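Local coordinates for protein glucose-6-phosphate isomerase (Plasmodium falciparum, PDB 3QKI) that probably catalyses the reversible conversion of glucose 6-phosphate into fructose 6-phosphate, the second step of glycolysis, at residues 36-39 with 40-43; 158-161 with 162-166; 287-290 with 291-294; 364-368 with 369-373. All coordinates share one frame; numbering follows the deposited sequence.

Interaction 1 (36-39 with 40-43); sequences SAEE and KTKD
Lys40 and Ser36 make the last turn of helix 27-39, just where the chain leaves it through a type I beta turn from Glu39 to Lys42. The backbone N of Lys40 donates to Ser36 O at 3.0 Å, a helical i to i+4 bond. With CG turned away from its own carbonyl carbon (chi1 -72°), the long Lys40 chain runs extended beside the helix and brushes the same acceptor, CG lying 3.2 Å from Ser36 O. Its amino group then leaves the turn for Phe370 O, and the lysine also makes a cation-pi contact with Phe371, joining this helix end to helix 356-371. Thr41 comes next and takes hold of Glu38 O twice. Its hydroxyl OG1 sits 2.7 Å from Glu38 O, in the carbonyl plane on a lone pair, while its backbone N reaches that oxygen at 3.0 Å from above the plane. The hydroxyl can fold back this way because chi1 of 74° tucks it between the Thr41 N and carbonyl carbon. Lys42 closes the turn with its N on Glu39 O at 3.0 Å. The Glu39 carboxylate is engaged by Tyr47, Thr77 and the Ser74 N, and forms no ion pair with Lys42: NZ of Lys42 stays 6.3 Å from Glu39 OE2, and the nearer methylene, Lys42 CD, passes that oxygen at 4.1 Å.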
loop_
_atom_site.group_PDB
_atom_site.type_symbol
_atom_site.label_atom_id
_atom_site.label_comp_id
_atom_site.label_asym_id
_atom_site.label_seq_id
_atom_site.Cartn_x
_atom_site.Cartn_y
_atom_site.Cartn_z
ATOM N N SER A 36 -26.496 -19.239 -1.034
ATOM C CA SER A 36 -25.456 -18.596 -1.845
ATOM C C SER A 36 -25.396 -19.205 -3.245
ATOM O O SER A 36 -25.140 -18.465 -4.195
ATOM C CB SER A 36 -24.095 -18.681 -1.164
ATOM O OG SER A 36 -23.586 -20.006 -1.146
ATOM N N ALA A 37 -25.641 -20.538 -3.385
ATOM C CA ALA A 37 -25.673 -21.219 -4.687
ATOM C C ALA A 37 -26.803 -20.640 -5.560
ATOM O O ALA A 37 -26.600 -20.447 -6.754
ATOM C CB ALA A 37 -25.849 -22.728 -4.507
ATOM N N GLU A 38 -27.956 -20.301 -4.967
ATOM C CA GLU A 38 -29.029 -19.626 -5.708
ATOM C C GLU A 38 -28.682 -18.139 -5.971
ATOM O O GLU A 38 -28.975 -17.630 -7.054
ATOM C CB GLU A 38 -30.356 -19.735 -4.978
ATOM C CG GLU A 38 -31.539 -19.356 -5.862
ATOM C CD GLU A 38 -32.836 -19.958 -5.357
ATOM O OE1 GLU A 38 -33.679 -19.180 -4.861
ATOM O OE2 GLU A 38 -32.993 -21.204 -5.408
ATOM N N GLU A 39 -28.028 -17.455 -4.991
ATOM C CA GLU A 39 -27.606 -16.059 -5.135
ATOM C C GLU A 39 -26.662 -15.867 -6.325
ATOM O O GLU A 39 -26.722 -14.831 -7.000
ATOM C CB GLU A 39 -26.973 -15.527 -3.827
ATOM C CG GLU A 39 -27.982 -15.341 -2.692
ATOM C CD GLU A 39 -29.077 -14.303 -2.870
ATOM O OE1 GLU A 39 -29.924 -14.179 -1.956
ATOM O OE2 GLU A 39 -29.084 -13.598 -3.907
ATOM N N LYS A 40 -25.855 -16.893 -6.627
ATOM C CA LYS A 40 -24.906 -16.889 -7.747
ATOM C C LYS A 40 -25.601 -16.798 -9.117
ATOM O O LYS A 40 -24.970 -16.369 -10.087
ATOM C CB LYS A 40 -23.982 -18.113 -7.679
ATOM C CG LYS A 40 -22.983 -17.989 -6.549
ATOM C CD LYS A 40 -21.967 -19.104 -6.480
ATOM C CE LYS A 40 -21.373 -19.156 -5.088
ATOM N NZ LYS A 40 -20.166 -20.023 -5.034
ATOM N N THR A 41 -26.894 -17.163 -9.187
ATOM C CA THR A 41 -27.699 -17.138 -10.422
ATOM C C THR A 41 -28.476 -15.825 -10.553
ATOM O O THR A 41 -29.213 -15.663 -11.506
ATOM C CB THR A 41 -28.661 -18.348 -10.486
ATOM O OG1 THR A 41 -29.743 -18.157 -9.571
ATOM C CG2 THR A 41 -27.968 -19.676 -10.229
ATOM N N LYS A 42 -28.325 -14.905 -9.590
ATOM C CA LYS A 42 -29.039 -13.629 -9.558
ATOM C C LYS A 42 -28.134 -12.448 -9.843
ATOM O O LYS A 42 -26.963 -12.438 -9.438
ATOM C CB LYS A 42 -29.792 -13.472 -8.234
ATOM C CG LYS A 42 -30.871 -14.556 -8.036
ATOM C CD LYS A 42 -31.799 -14.332 -6.841
ATOM C CE LYS A 42 -32.793 -13.193 -7.004
ATOM N NZ LYS A 42 -33.686 -13.356 -8.186
ATOM N N ASP A 43 -28.670 -11.449 -10.570
ATOM C CA ASP A 43 -27.893 -10.276 -10.950
ATOM C C ASP A 43 -28.132 -9.091 -10.052
ATOM O O ASP A 43 -29.296 -8.764 -9.763
ATOM C CB ASP A 43 -28.148 -9.885 -12.422
ATOM C CG ASP A 43 -27.675 -10.905 -13.440
ATOM O OD1 ASP A 43 -26.662 -11.607 -13.164
ATOM O OD2 ASP A 43 -28.297 -10.991 -14.528
#

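Interaction 2 (158-161 with 162-166); sequences IKTC and KNTKF
Thr160 lays its methyl group over the middle of the Phe166 ring: CG2 is 3.6 Å from the ring centroid and only 9° off the normal, a well-centred CH-pi contact. The two branches of the threonine are thus given different work. A chi1 of 68° sets OG1 between the backbone N and the carbonyl carbon and sends it to Thr164, where the two hydroxyls, Thr160 OG1 and Thr164 OG1, share a hydrogen bond of 2.7 Å. The same Thr160 oxygen also receives a weak bond from Lys162 N. On the backbone, Thr160 N donates to Thr164 O at 2.8 Å and almost straight (174°), and Asn163 N returns to Thr160 O at 3.1 Å. Beside this pair, Lys159 CB rests 3.3 Å from Thr164 O. Farther out the two arms are bridged by a water, which donates to Ile158 O at 2.7 Å and accepts from Phe166 N. His281 meets the Phe166 ring edge-to-face and its NE2 is bonded to Cys161 N, while Ile153 of helix 135-154 also packs on that ring. The arrangement is consistent with a type I turn from Thr160 to Asn163 followed by a G1-type bulge, with Asn163 in a left-handed backbone conformation: the loop of a 3:5 hairpin, though its arms are not regular strands, here linking helix 135-154 to strand 168-172.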
loop_
_atom_site.group_PDB
_atom_site.type_symbol
_atom_site.label_atom_id
_atom_site.label_comp_id
_atom_site.label_asym_id
_atom_site.label_seq_id
_atom_site.Cartn_x
_atom_site.Cartn_y
_atom_site.Cartn_z
ATOM N N ILE A 158 6.170 23.848 28.606
ATOM C CA ILE A 158 7.264 22.883 28.505
ATOM C C ILE A 158 8.059 23.259 27.273
ATOM O O ILE A 158 7.498 23.320 26.174
ATOM C CB ILE A 158 6.813 21.399 28.532
ATOM C CG1 ILE A 158 6.240 21.044 29.933
ATOM C CG2 ILE A 158 8.010 20.488 28.193
ATOM C CD1 ILE A 158 5.553 19.686 30.041
ATOM N N LYS A 159 9.346 23.541 27.455
ATOM C CA LYS A 159 10.200 24.012 26.366
ATOM C C LYS A 159 11.366 23.096 26.090
ATOM O O LYS A 159 11.654 22.206 26.875
ATOM C CB LYS A 159 10.725 25.441 26.684
ATOM C CG LYS A 159 9.628 26.505 26.883
ATOM C CD LYS A 159 10.222 27.885 27.169
ATOM C CE LYS A 159 9.263 28.895 27.768
ATOM N NZ LYS A 159 8.840 28.548 29.156
ATOM N N THR A 160 12.068 23.355 24.977
ATOM C CA THR A 160 13.252 22.617 24.542
ATOM C C THR A 160 14.413 23.009 25.464
ATOM O O THR A 160 14.242 23.883 26.324
ATOM C CB THR A 160 13.599 22.996 23.096
ATOM O OG1 THR A 160 14.029 24.355 23.058
ATOM C CG2 THR A 160 12.428 22.757 22.093
ATOM N N CYS A 161 15.592 22.425 25.247
ATOM C CA CYS A 161 16.785 22.746 26.027
ATOM C C CYS A 161 17.276 24.177 25.720
ATOM O O CYS A 161 17.995 24.761 26.541
ATOM C CB CYS A 161 17.877 21.721 25.764
ATOM S SG CYS A 161 18.379 21.640 24.036
ATOM N N LYS A 162 16.878 24.744 24.551
ATOM C CA LYS A 162 17.222 26.113 24.176
ATOM C C LYS A 162 16.106 27.106 24.555
ATOM O O LYS A 162 16.083 28.212 24.036
ATOM C CB LYS A 162 17.681 26.223 22.693
ATOM C CG LYS A 162 16.623 25.875 21.651
ATOM C CD LYS A 162 17.029 26.317 20.231
ATOM C CE LYS A 162 15.958 26.034 19.198
ATOM N NZ LYS A 162 16.444 26.222 17.801
ATOM N N ASN A 163 15.196 26.696 25.479
ATOM C CA ASN A 163 14.048 27.460 25.971
ATOM C C ASN A 163 13.147 28.008 24.846
ATOM O O ASN A 163 12.635 29.134 24.890
ATOM C CB ASN A 163 14.442 28.483 27.057
ATOM C CG ASN A 163 15.026 27.846 28.306
ATOM O OD1 ASN A 163 16.226 27.925 28.561
ATOM N ND2 ASN A 163 14.204 27.175 29.107
ATOM N N THR A 164 12.922 27.172 23.840
ATOM C CA THR A 164 12.051 27.498 22.716
ATOM C C THR A 164 10.939 26.439 22.648
ATOM O O THR A 164 10.990 25.438 23.361
ATOM C CB THR A 164 12.854 27.543 21.415
ATOM O OG1 THR A 164 13.399 26.245 21.196
ATOM C CG2 THR A 164 13.969 28.620 21.431
ATOM N N LYS A 165 9.946 26.659 21.801
ATOM C CA LYS A 165 8.874 25.704 21.629
ATOM C C LYS A 165 9.336 24.550 20.755
ATOM O O LYS A 165 10.099 24.767 19.810
ATOM C CB LYS A 165 7.675 26.384 20.981
ATOM C CG LYS A 165 6.694 26.842 22.033
ATOM C CD LYS A 165 5.452 27.260 21.399
ATOM C CE LYS A 165 4.490 26.160 21.113
ATOM N NZ LYS A 165 3.283 26.757 20.521
ATOM N N PHE A 166 8.854 23.330 21.048
ATOM C CA PHE A 166 9.149 22.171 20.189
ATOM C C PHE A 166 8.454 22.386 18.842
ATOM O O PHE A 166 7.372 22.986 18.797
ATOM C CB PHE A 166 8.648 20.875 20.831
ATOM C CG PHE A 166 9.526 20.384 21.949
ATOM C CD1 PHE A 166 10.638 19.596 21.681
ATOM C CD2 PHE A 166 9.247 20.716 23.274
ATOM C CE1 PHE A 166 11.463 19.157 22.712
ATOM C CE2 PHE A 166 10.063 20.272 24.304
ATOM C CZ PHE A 166 11.181 19.498 24.015
HETATM O O HOH W 1 6.840 23.612 23.570
#

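Interaction 3 (287-290 with 291-294)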
loop_
_atom_site.group_PDB
_atom_site.type_symbol
_atom_site.label_atom_id
_atom_site.label_comp_id
_atom_site.label_asym_id
_atom_site.label_seq_id
_atom_site.Cartn_x
_atom_site.Cartn_y
_atom_site.Cartn_z
ATOM N N THR A 287 5.462 0.526 29.944
ATOM C CA THR A 287 5.183 0.210 31.364
ATOM C C THR A 287 6.447 -0.249 32.037
ATOM O O THR A 287 6.460 -0.468 33.256
ATOM C CB THR A 287 4.084 -0.818 31.498
ATOM O OG1 THR A 287 4.442 -1.957 30.713
ATOM C CG2 THR A 287 2.759 -0.265 31.055
ATOM N N ASN A 288 7.515 -0.410 31.254
ATOM C CA ASN A 288 8.753 -0.852 31.864
ATOM C C ASN A 288 9.477 0.362 32.433
ATOM O O ASN A 288 10.340 0.953 31.773
ATOM C CB ASN A 288 9.603 -1.621 30.884
ATOM C CG ASN A 288 10.741 -2.344 31.559
ATOM O OD1 ASN A 288 11.284 -1.903 32.590
ATOM N ND2 ASN A 288 11.123 -3.465 30.990
ATOM N N LEU A 289 9.124 0.731 33.668
ATOM C CA LEU A 289 9.687 1.897 34.328
ATOM C C LEU A 289 11.164 1.771 34.639
ATOM O O LEU A 289 11.874 2.776 34.623
ATOM C CB LEU A 289 8.847 2.326 35.540
ATOM C CG LEU A 289 7.375 2.670 35.255
ATOM C CD1 LEU A 289 6.614 2.891 36.516
ATOM C CD2 LEU A 289 7.248 3.894 34.372
ATOM N N LYS A 290 11.647 0.539 34.856
ATOM C CA LYS A 290 13.059 0.254 35.111
ATOM C C LYS A 290 13.891 0.630 33.862
ATOM O O LYS A 290 14.927 1.290 33.977
ATOM C CB LYS A 290 13.233 -1.251 35.438
ATOM C CG LYS A 290 14.682 -1.704 35.629
ATOM C CD LYS A 290 14.799 -3.219 35.609
ATOM C CE LYS A 290 16.187 -3.709 35.954
ATOM N NZ LYS A 290 17.121 -3.599 34.800
ATOM N N LEU A 291 13.421 0.190 32.682
ATOM C CA LEU A 291 14.111 0.425 31.405
ATOM C C LEU A 291 14.005 1.835 30.870
ATOM O O LEU A 291 14.994 2.355 30.362
ATOM C CB LEU A 291 13.801 -0.655 30.374
ATOM C CG LEU A 291 14.356 -2.055 30.728
ATOM C CD1 LEU A 291 14.136 -2.990 29.616
ATOM C CD2 LEU A 291 15.865 -2.032 31.006
ATOM N N THR A 292 12.861 2.502 31.084
ATOM C CA THR A 292 12.730 3.915 30.698
ATOM C C THR A 292 13.695 4.757 31.557
ATOM O O THR A 292 14.369 5.644 31.038
ATOM C CB THR A 292 11.267 4.384 30.771
ATOM O OG1 THR A 292 10.771 4.192 32.097
ATOM C CG2 THR A 292 10.376 3.682 29.758
ATOM N N ASP A 293 13.798 4.422 32.859
ATOM C CA ASP A 293 14.710 5.071 33.792
ATOM C C ASP A 293 16.162 4.923 33.315
ATOM O O ASP A 293 16.870 5.923 33.185
ATOM C CB ASP A 293 14.553 4.460 35.194
ATOM C CG ASP A 293 14.308 5.482 36.271
ATOM O OD1 ASP A 293 13.403 6.344 36.087
ATOM O OD2 ASP A 293 15.007 5.423 37.303
ATOM N N GLU A 294 16.561 3.694 32.961
ATOM C CA GLU A 294 17.903 3.371 32.460
ATOM C C GLU A 294 18.225 4.138 31.183
ATOM O O GLU A 294 19.378 4.533 30.967
ATOM C CB GLU A 294 18.012 1.866 32.181
ATOM C CG GLU A 294 18.866 1.157 33.213
ATOM C CD GLU A 294 18.658 -0.340 33.309
ATOM O OE1 GLU A 294 18.268 -0.810 34.402
ATOM O OE2 GLU A 294 18.914 -1.048 32.307
#
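Asn288 caps the start of helix 289-295, its side-chain OD1 accepting from Leu291 N at 3.0 Å with an N-H...O angle of 160°. The donor stands above the plane of the amide, and CG lies opposite the Asn288 N (chi1 -167°), which folds the carboxamide over the first turn. Backbone bonds continue the pattern: Thr292 N meets Asn288 O at 3.0 Å, followed by Asp293 N on Leu289 O and Glu294 N on Lys290 O. The charged contact is an i to i+4 salt bridge, in which Lys290 and Glu294 run side by side and NZ of Lys290 reaches OE1 of Glu294 at 3.0 Å on its syn lone pair. Among the van der Waals contacts, Leu291 crosses the capping amide, its CD1 3.3 Å from Asn288 ND2, and the Thr292 methyl CG2 lies 3.4 Å from Asn288 O. That ND2 is bonded to Thr251 O, while Thr287 OG1 is hydrogen-bonded to Lys250 NZ. Thr251 and Lys250 are binding residues for beta-D-fructose 6-phosphate, which is not bound to this chain. The arrangement is an N-capped helix of a beta-alpha-beta unit, between strands 282-285 and 302-303, beside the substrate site.

Interaction 4 (364-368 with 369-373); sequences SFYNS and HFFDY
Phe365 and His369 stack face to face one turn apart, opening an aromatic cluster at the C-terminal end of helix 356-371. Their centroids are 4.5 Å apart and the planes only 27° from parallel, with Phe365 CE1 over the centre of the imidazole. Hydrogen bonds from His369 NE2 to Asn414 O and between ND1 and Tyr29 OH hold that imidazole at both nitrogens and so fix its rotation. Phe370 meets Phe365 differently: its edge is directed toward the face of Phe365 in an offset edge-to-face pair, planes 83° apart, and the two CE2 atoms of Phe365 and Phe370 come to 3.9 Å. Phe365 reaches both neighbours because its CG swings to the far side from its N (chi1 173°), sending the ring down the helix. Tyr366, thrown the same way, touches two rings obliquely: CD1 is 3.7 Å from Phe370 CD2, and CE2 is 3.5 Å from Phe371 CE1. Its hydroxyl goes on to Arg72 O, and Ser36 of helix 27-39 packs against Phe370. The backbone leaves the helix here. Asn367 O accepts a weak bond from Phe371 N and a firmer one from Tyr373 N at 3.0 Å. Asp372 has positive phi and brings its CA to 3.2 Å from Ser368 O, a CA-H...O contact.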
loop_
_atom_site.group_PDB
_atom_site.type_symbol
_atom_site.label_atom_id
_atom_site.label_comp_id
_atom_site.label_asym_id
_atom_site.label_seq_id
_atom_site.Cartn_x
_atom_site.Cartn_y
_atom_site.Cartn_z
ATOM N N SER A 364 -18.549 -9.578 4.879
ATOM C CA SER A 364 -17.174 -10.017 4.651
ATOM C C SER A 364 -17.073 -11.555 4.754
ATOM O O SER A 364 -16.462 -12.191 3.894
ATOM C CB SER A 364 -16.263 -9.349 5.667
ATOM O OG SER A 364 -14.901 -9.721 5.522
ATOM N N PHE A 365 -17.670 -12.134 5.806
ATOM C CA PHE A 365 -17.724 -13.570 6.081
ATOM C C PHE A 365 -18.427 -14.299 4.934
ATOM O O PHE A 365 -17.936 -15.318 4.462
ATOM C CB PHE A 365 -18.458 -13.803 7.426
ATOM C CG PHE A 365 -18.742 -15.248 7.758
ATOM C CD1 PHE A 365 -17.733 -16.085 8.223
ATOM C CD2 PHE A 365 -20.025 -15.773 7.610
ATOM C CE1 PHE A 365 -18.003 -17.425 8.538
ATOM C CE2 PHE A 365 -20.287 -17.115 7.893
ATOM C CZ PHE A 365 -19.275 -17.935 8.355
ATOM N N TYR A 366 -19.589 -13.761 4.488
ATOM C CA TYR A 366 -20.391 -14.300 3.396
ATOM C C TYR A 366 -19.581 -14.351 2.076
ATOM O O TYR A 366 -19.479 -15.413 1.463
ATOM C CB TYR A 366 -21.637 -13.418 3.243
ATOM C CG TYR A 366 -22.573 -13.804 2.123
ATOM C CD1 TYR A 366 -23.443 -14.887 2.255
ATOM C CD2 TYR A 366 -22.670 -13.027 0.971
ATOM C CE1 TYR A 366 -24.335 -15.226 1.243
ATOM C CE2 TYR A 366 -23.561 -13.358 -0.053
ATOM C CZ TYR A 366 -24.400 -14.453 0.094
ATOM O OH TYR A 366 -25.282 -14.772 -0.905
ATOM N N ASN A 367 -18.969 -13.218 1.683
ATOM C CA ASN A 367 -18.138 -13.140 0.467
ATOM C C ASN A 367 -16.978 -14.094 0.495
ATOM O O ASN A 367 -16.703 -14.760 -0.511
ATOM C CB ASN A 367 -17.641 -11.717 0.238
ATOM C CG ASN A 367 -18.726 -10.802 -0.246
ATOM O OD1 ASN A 367 -19.719 -11.249 -0.802
ATOM N ND2 ASN A 367 -18.569 -9.501 -0.024
ATOM N N SER A 368 -16.305 -14.189 1.636
ATOM C CA SER A 368 -15.148 -15.080 1.759
ATOM C C SER A 368 -15.560 -16.561 1.796
ATOM O O SER A 368 -14.983 -17.375 1.074
ATOM C CB SER A 368 -14.331 -14.721 3.000
ATOM O OG SER A 368 -13.312 -15.685 3.254
ATOM N N HIS A 369 -16.537 -16.919 2.661
ATOM C CA HIS A 369 -16.934 -18.314 2.796
ATOM C C HIS A 369 -17.746 -18.910 1.665
ATOM O O HIS A 369 -17.470 -20.032 1.258
ATOM C CB HIS A 369 -17.585 -18.593 4.163
ATOM C CG HIS A 369 -16.572 -18.791 5.245
ATOM N ND1 HIS A 369 -16.482 -19.987 5.935
ATOM C CD2 HIS A 369 -15.594 -17.958 5.682
ATOM C CE1 HIS A 369 -15.461 -19.849 6.763
ATOM N NE2 HIS A 369 -14.894 -18.648 6.645
ATOM N N PHE A 370 -18.746 -18.182 1.176
ATOM C CA PHE A 370 -19.684 -18.680 0.172
ATOM C C PHE A 370 -19.361 -18.352 -1.289
ATOM O O PHE A 370 -19.815 -19.058 -2.189
ATOM C CB PHE A 370 -21.121 -18.339 0.587
ATOM C CG PHE A 370 -21.366 -18.786 2.006
ATOM C CD1 PHE A 370 -21.368 -20.138 2.334
ATOM C CD2 PHE A 370 -21.464 -17.860 3.037
ATOM C CE1 PHE A 370 -21.496 -20.549 3.659
ATOM C CE2 PHE A 370 -21.606 -18.275 4.359
ATOM C CZ PHE A 370 -21.600 -19.615 4.662
ATOM N N PHE A 371 -18.518 -17.358 -1.520
ATOM C CA PHE A 371 -18.119 -16.984 -2.882
ATOM C C PHE A 371 -16.637 -17.207 -3.098
ATOM O O PHE A 371 -16.152 -17.066 -4.224
ATOM C CB PHE A 371 -18.499 -15.525 -3.157
ATOM C CG PHE A 371 -19.955 -15.343 -3.475
ATOM C CD1 PHE A 371 -20.908 -15.298 -2.460
ATOM C CD2 PHE A 371 -20.382 -15.203 -4.791
ATOM C CE1 PHE A 371 -22.263 -15.145 -2.757
ATOM C CE2 PHE A 371 -21.738 -15.025 -5.085
ATOM C CZ PHE A 371 -22.671 -15.017 -4.068
ATOM N N ASP A 372 -15.912 -17.530 -2.013
ATOM C CA ASP A 372 -14.473 -17.763 -2.015
ATOM C C ASP A 372 -13.679 -16.529 -2.462
ATOM O O ASP A 372 -12.643 -16.644 -3.142
ATOM C CB ASP A 372 -14.120 -19.059 -2.780
ATOM C CG ASP A 372 -12.966 -19.829 -2.180
ATOM O OD1 ASP A 372 -12.082 -20.241 -2.941
ATOM O OD2 ASP A 372 -12.970 -20.049 -0.942
ATOM N N TYR A 373 -14.194 -15.336 -2.107
ATOM C CA TYR A 373 -13.548 -14.041 -2.373
ATOM C C TYR A 373 -12.597 -13.748 -1.209
ATOM O O TYR A 373 -13.007 -13.267 -0.146
ATOM C CB TYR A 373 -14.590 -12.928 -2.551
ATOM C CG TYR A 373 -15.490 -13.092 -3.763
ATOM C CD1 TYR A 373 -15.084 -13.846 -4.866
ATOM C CD2 TYR A 373 -16.737 -12.478 -3.817
ATOM C CE1 TYR A 373 -15.905 -13.993 -5.981
ATOM C CE2 TYR A 373 -17.559 -12.609 -4.935
ATOM C CZ TYR A 373 -17.143 -13.381 -6.008
ATOM O OH TYR A 373 -17.951 -13.543 -7.107
#

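From the N terminus, all four contacts are local and follow in series, none nesting in or crossing another. Interaction 1 closes the turn after helix 27-39, and interaction 2 closes the loop between helix 135-154 and strand 168-172. Interaction 3 starts the helix after strand 282-285, and interaction 4 ends helix 356-371 ahead of strand 375-380. Interactions 1 and 4 are far apart in sequence but touch in space, with Glu39 CG 3.3 Å from Tyr366 OH. Interactions 2 and 3 belong to the five-stranded parallel sheet region, their nearest atoms about 16 Å apart. This second pair lies across the chain's centre from the first.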